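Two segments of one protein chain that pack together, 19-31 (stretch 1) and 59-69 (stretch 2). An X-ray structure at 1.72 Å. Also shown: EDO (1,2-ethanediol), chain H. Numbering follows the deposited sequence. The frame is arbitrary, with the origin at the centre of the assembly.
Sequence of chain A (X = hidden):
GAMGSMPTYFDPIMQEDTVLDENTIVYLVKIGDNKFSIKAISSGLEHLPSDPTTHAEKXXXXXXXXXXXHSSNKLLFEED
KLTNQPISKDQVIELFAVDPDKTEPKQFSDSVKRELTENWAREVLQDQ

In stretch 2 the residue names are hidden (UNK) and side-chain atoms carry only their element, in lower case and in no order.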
# COMPACT_ATOMS: atom_id res chain seq x y z
N VAL A 19 -11.88 -5.60 5.83
CA VAL A 19 -11.29 -6.92 6.07
C VAL A 19 -10.19 -7.19 5.06
O VAL A 19 -10.38 -7.05 3.84
CB VAL A 19 -12.37 -8.02 6.03
CG1 VAL A 19 -11.72 -9.40 5.90
CG2 VAL A 19 -13.26 -7.96 7.26
N LEU A 20 -9.02 -7.58 5.56
CA LEU A 20 -7.89 -7.93 4.72
C LEU A 20 -8.10 -9.33 4.14
O LEU A 20 -8.39 -10.27 4.88
CB LEU A 20 -6.61 -7.87 5.54
CG LEU A 20 -5.27 -8.34 4.98
CD1 LEU A 20 -4.80 -7.35 3.92
CD2 LEU A 20 -4.26 -8.44 6.10
N ASP A 21 -7.98 -9.47 2.82
CA ASP A 21 -8.05 -10.79 2.21
C ASP A 21 -7.06 -10.87 1.06
O ASP A 21 -6.27 -9.94 0.83
CB ASP A 21 -9.49 -11.16 1.79
CG ASP A 21 -10.08 -10.21 0.74
OD1 ASP A 21 -9.34 -9.50 0.04
OD2 ASP A 21 -11.33 -10.21 0.60
N GLU A 22 -7.09 -11.99 0.34
CA GLU A 22 -6.12 -12.22 -0.73
C GLU A 22 -6.29 -11.26 -1.90
O GLU A 22 -5.42 -11.24 -2.78
CB GLU A 22 -6.23 -13.67 -1.23
CG GLU A 22 -7.49 -13.97 -2.03
CD GLU A 22 -7.79 -15.46 -2.13
OE1 GLU A 22 -7.14 -16.25 -1.41
OE2 GLU A 22 -8.67 -15.83 -2.93
N ASN A 23 -7.36 -10.48 -1.93
CA ASN A 23 -7.59 -9.50 -2.99
C ASN A 23 -7.12 -8.10 -2.63
O ASN A 23 -7.14 -7.20 -3.48
CB ASN A 23 -9.07 -9.48 -3.37
CG ASN A 23 -9.54 -10.80 -3.95
OD1 ASN A 23 -8.84 -11.42 -4.75
ND2 ASN A 23 -10.72 -11.25 -3.54
N THR A 24 -6.70 -7.89 -1.38
CA THR A 24 -6.16 -6.61 -0.94
C THR A 24 -4.84 -6.32 -1.63
O THR A 24 -4.00 -7.20 -1.81
CB THR A 24 -5.97 -6.63 0.58
OG1 THR A 24 -7.20 -6.98 1.22
CG2 THR A 24 -5.47 -5.28 1.09
N ILE A 25 -4.65 -5.06 -2.03
CA ILE A 25 -3.37 -4.61 -2.58
C ILE A 25 -2.49 -4.17 -1.43
O ILE A 25 -2.87 -3.31 -0.63
CB ILE A 25 -3.58 -3.45 -3.58
CG1 ILE A 25 -4.37 -3.92 -4.80
CG2 ILE A 25 -2.23 -2.82 -3.98
CD1 ILE A 25 -5.09 -2.76 -5.50
N VAL A 26 -1.30 -4.78 -1.32
CA VAL A 26 -0.38 -4.52 -0.23
C VAL A 26 0.99 -4.18 -0.81
O VAL A 26 1.44 -4.80 -1.78
CB VAL A 26 -0.29 -5.73 0.74
CG1 VAL A 26 0.60 -5.39 1.91
CG2 VAL A 26 -1.69 -6.11 1.23
N TYR A 27 1.64 -3.18 -0.21
CA TYR A 27 2.96 -2.76 -0.65
C TYR A 27 3.63 -1.98 0.48
O TYR A 27 2.98 -1.55 1.43
CB TYR A 27 2.91 -1.91 -1.93
CG TYR A 27 1.96 -0.71 -1.89
CD1 TYR A 27 2.38 0.52 -1.40
CD2 TYR A 27 0.65 -0.81 -2.37
CE1 TYR A 27 1.51 1.63 -1.36
CE2 TYR A 27 -0.21 0.28 -2.35
CZ TYR A 27 0.21 1.49 -1.84
OH TYR A 27 -0.67 2.57 -1.82
N LEU A 28 4.95 -1.81 0.34
CA LEU A 28 5.77 -1.04 1.25
C LEU A 28 6.16 0.29 0.62
O LEU A 28 6.46 0.35 -0.58
CB LEU A 28 7.04 -1.82 1.62
CG LEU A 28 7.73 -1.49 2.93
CD1 LEU A 28 6.97 -2.13 4.08
CD2 LEU A 28 9.19 -1.98 2.89
N VAL A 29 6.14 1.36 1.41
CA VAL A 29 6.73 2.63 0.99
C VAL A 29 7.77 3.04 2.03
O VAL A 29 7.74 2.61 3.19
CB VAL A 29 5.69 3.75 0.79
CG1 VAL A 29 4.64 3.33 -0.25
CG2 VAL A 29 5.03 4.14 2.10
N LYS A 30 8.71 3.87 1.59
CA LYS A 30 9.78 4.40 2.43
C LYS A 30 9.38 5.80 2.89
O LYS A 30 9.06 6.65 2.06
CB LYS A 30 11.10 4.44 1.66
CG LYS A 30 12.34 4.80 2.48
CD LYS A 30 13.62 4.51 1.67
CE LYS A 30 14.89 4.73 2.49
NZ LYS A 30 16.09 4.21 1.77
N ILE A 31 9.39 6.04 4.20
CA ILE A 31 9.03 7.34 4.74
C ILE A 31 10.19 8.03 5.44
O ILE A 31 10.02 9.14 5.96
CB ILE A 31 7.82 7.24 5.70
CG1 ILE A 31 8.22 6.53 6.99
CG2 ILE A 31 6.64 6.54 5.02
CD1 ILE A 31 7.20 6.69 8.09
N UNK A 59 7.25 2.21 -4.56
CA UNK A 59 6.76 1.22 -3.61
C UNK A 59 7.39 -0.13 -3.90
O UNK A 59 7.88 -0.39 -5.01
c UNK A 59 5.23 1.11 -3.64
c UNK A 59 3.97 -1.33 -6.28
c UNK A 59 4.69 0.55 -4.94
c UNK A 59 4.41 1.38 -6.02
o UNK A 59 3.22 -0.95 -8.52
c UNK A 59 4.46 -0.82 -5.09
c UNK A 59 3.93 0.88 -7.20
c UNK A 59 3.71 -0.47 -7.33
N UNK A 60 7.35 -1.01 -2.90
CA UNK A 60 7.81 -2.38 -3.03
C UNK A 60 6.60 -3.29 -2.85
O UNK A 60 5.99 -3.29 -1.77
c UNK A 60 10.54 -0.66 -1.71
c UNK A 60 8.89 -2.71 -1.99
c UNK A 60 10.48 1.50 -0.67
c UNK A 60 10.21 -1.97 -2.19
c UNK A 60 11.79 1.75 -1.11
c UNK A 60 9.85 0.31 -0.96
c UNK A 60 11.30 -2.41 -2.87
c UNK A 60 12.49 0.84 -1.85
c UNK A 60 11.85 -0.37 -2.14
n UNK A 60 12.30 -1.46 -2.84
N UNK A 61 6.19 -4.05 -3.87
CA UNK A 61 5.03 -4.93 -3.71
C UNK A 61 5.29 -6.05 -2.71
O UNK A 61 6.39 -6.58 -2.61
c UNK A 61 6.10 -5.29 -5.83
c UNK A 61 4.80 -5.49 -5.12
c UNK A 61 6.72 -4.06 -5.24
N UNK A 62 4.23 -6.40 -1.97
CA UNK A 62 4.22 -7.45 -0.96
C UNK A 62 2.99 -8.30 -1.23
O UNK A 62 1.89 -7.74 -1.41
c UNK A 62 4.10 -7.96 1.52
c UNK A 62 4.18 -6.86 0.46
c UNK A 62 6.65 -6.52 1.04
c UNK A 62 5.32 -5.87 0.70
N UNK A 63 3.09 -9.63 -1.30
CA UNK A 63 1.88 -10.44 -1.46
C UNK A 63 0.97 -10.27 -0.25
O UNK A 63 1.43 -10.25 0.89
c UNK A 63 4.32 -10.45 -1.28
c UNK A 63 3.89 -11.72 -1.95
c UNK A 63 2.42 -11.88 -1.57
N UNK A 64 -0.34 -10.12 -0.51
CA UNK A 64 -1.30 -10.03 0.58
C UNK A 64 -1.15 -11.21 1.54
O UNK A 64 -1.29 -11.05 2.76
c UNK A 64 -2.73 -9.98 0.04
N UNK A 65 -0.86 -12.39 1.01
CA UNK A 65 -0.74 -13.58 1.85
C UNK A 65 0.35 -13.41 2.90
O UNK A 65 0.21 -13.88 4.03
c UNK A 65 -0.47 -14.80 0.98
c UNK A 65 -0.53 -16.13 1.73
c UNK A 65 0.54 -18.39 2.03
c UNK A 65 0.53 -17.09 1.23
n UNK A 65 -0.39 -19.40 1.48
N UNK A 66 1.44 -12.71 2.55
CA UNK A 66 2.52 -12.50 3.51
C UNK A 66 2.07 -11.65 4.69
O UNK A 66 2.42 -11.96 5.84
o UNK A 66 4.18 -12.64 1.74
c UNK A 66 3.73 -11.85 2.82
N UNK A 67 1.30 -10.59 4.43
CA UNK A 67 0.77 -9.77 5.51
C UNK A 67 -0.25 -10.55 6.34
O UNK A 67 -0.22 -10.49 7.58
c UNK A 67 -0.41 -7.50 5.99
c UNK A 67 0.70 -7.00 6.91
c UNK A 67 0.14 -8.49 4.96
c UNK A 67 -1.07 -6.32 5.27
N UNK A 68 -1.15 -11.30 5.68
CA UNK A 68 -2.17 -12.07 6.40
C UNK A 68 -1.51 -13.08 7.33
O UNK A 68 -1.95 -13.29 8.46
c UNK A 68 -4.60 -12.32 3.40
c UNK A 68 -3.12 -12.77 5.40
c UNK A 68 -4.02 -13.79 6.13
c UNK A 68 -3.97 -11.75 4.64
N UNK A 69 -0.42 -13.70 6.87
CA UNK A 69 0.25 -14.72 7.67
C UNK A 69 0.98 -14.15 8.87
O UNK A 69 1.44 -14.92 9.72
c UNK A 69 0.49 -16.51 5.90
c UNK A 69 1.21 -15.52 6.79
o UNK A 69 -0.70 -16.78 6.16
o UNK A 69 1.11 -17.02 4.94
C1 EDO H . -1.39 -11.11 -4.11
O1 EDO H . -1.35 -9.88 -3.38
C2 EDO H . -0.81 -10.89 -5.50
O2 EDO H . 0.43 -10.18 -5.37
O HOH W 1 -0.30 -7.23 -2.81

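Position 59 carries one carbon, then a six-carbon ring bearing an oxygen. Its CB lies 3.7 Å from CD1 of Tyr-27 and 4.1 Å from CG1 of Val-29. A phenol ring on a single carbon is tyrosine, Tyr-59; its ring meets that of Tyr-27 obliquely, with planes at 56° and centroids 5.3 Å apart.

Position 60 has ten side-chain atoms: one carbon, then fused five- and six-membered rings holding eight carbons and one nitrogen. The edge of the ring system lies against the backbone from Leu-28 O to Lys-30 N. This is the indole of Trp-60, whose CZ3 comes 3.8 Å from CB of Lys-30. Its backbone forms a reciprocal pair: Leu-28 N to Trp-60 O and Trp-60 N to Leu-28 O, both 2.8 Å.

At position 61, three carbons close a ring onto the backbone nitrogen, so it is Pro-61. Without an N-H it cannot donate, but it sits opposite Tyr-27 in a non-hydrogen-bonded antiparallel pair, where no donor is asked of it.

Position 62 shows four carbons, forked at the first, with one arm two carbons long; its CB lies 4.1 Å from CG1 of Val-26. This is Ile-62, and its N donates to Val-26 O at 3.2 Å.

Position 63 is another three-carbon ring closed onto nitrogen, pointing away from stretch 1 and touching nothing there. Pro-63 occupies the N-cap position, right before the helix.

Position 64 has one carbon, 3.6 Å from both Asp-21 O and Thr-24 O. It is Ala-64, and its methyl sits against the turn where the helix starts; its free N donates to O1 of the ethanediol at 3.1 Å.

Position 65, four carbons in a row ending in nitrogen, points away: Lys-65. Position 66, one carbon and one oxygen, is out of reach: Ser-66.

Position 67 has four carbons forked at the second, facing both Leu-20 and Val-26. This is Leu-67, whose CD2 is 3.9 Å from Leu-20 CD2 and equally far from Val-26 CG1.

Position 68 again has four carbons forked at the first, with one arm two carbons long, and this group lies against Leu-20 and the backbone of Asp-21. It is Ile-68, whose CG1 is 3.6 Å from Leu-20 CD2 and whose CD1 is 3.7 Å from Asp-21 C.

Position 69, two carbons with two oxygens on the second, is Asp-69, beyond reach.

The contact joins two modes. Antiparallel strands fix the register through backbone hydrogen bonds; then the chain turns into a helix whose Ala-64, Leu-67 and Ile-68 face stretch 1, while Lys-65 points away.

Stretch 2 (59-69) YWPIPAKSLID
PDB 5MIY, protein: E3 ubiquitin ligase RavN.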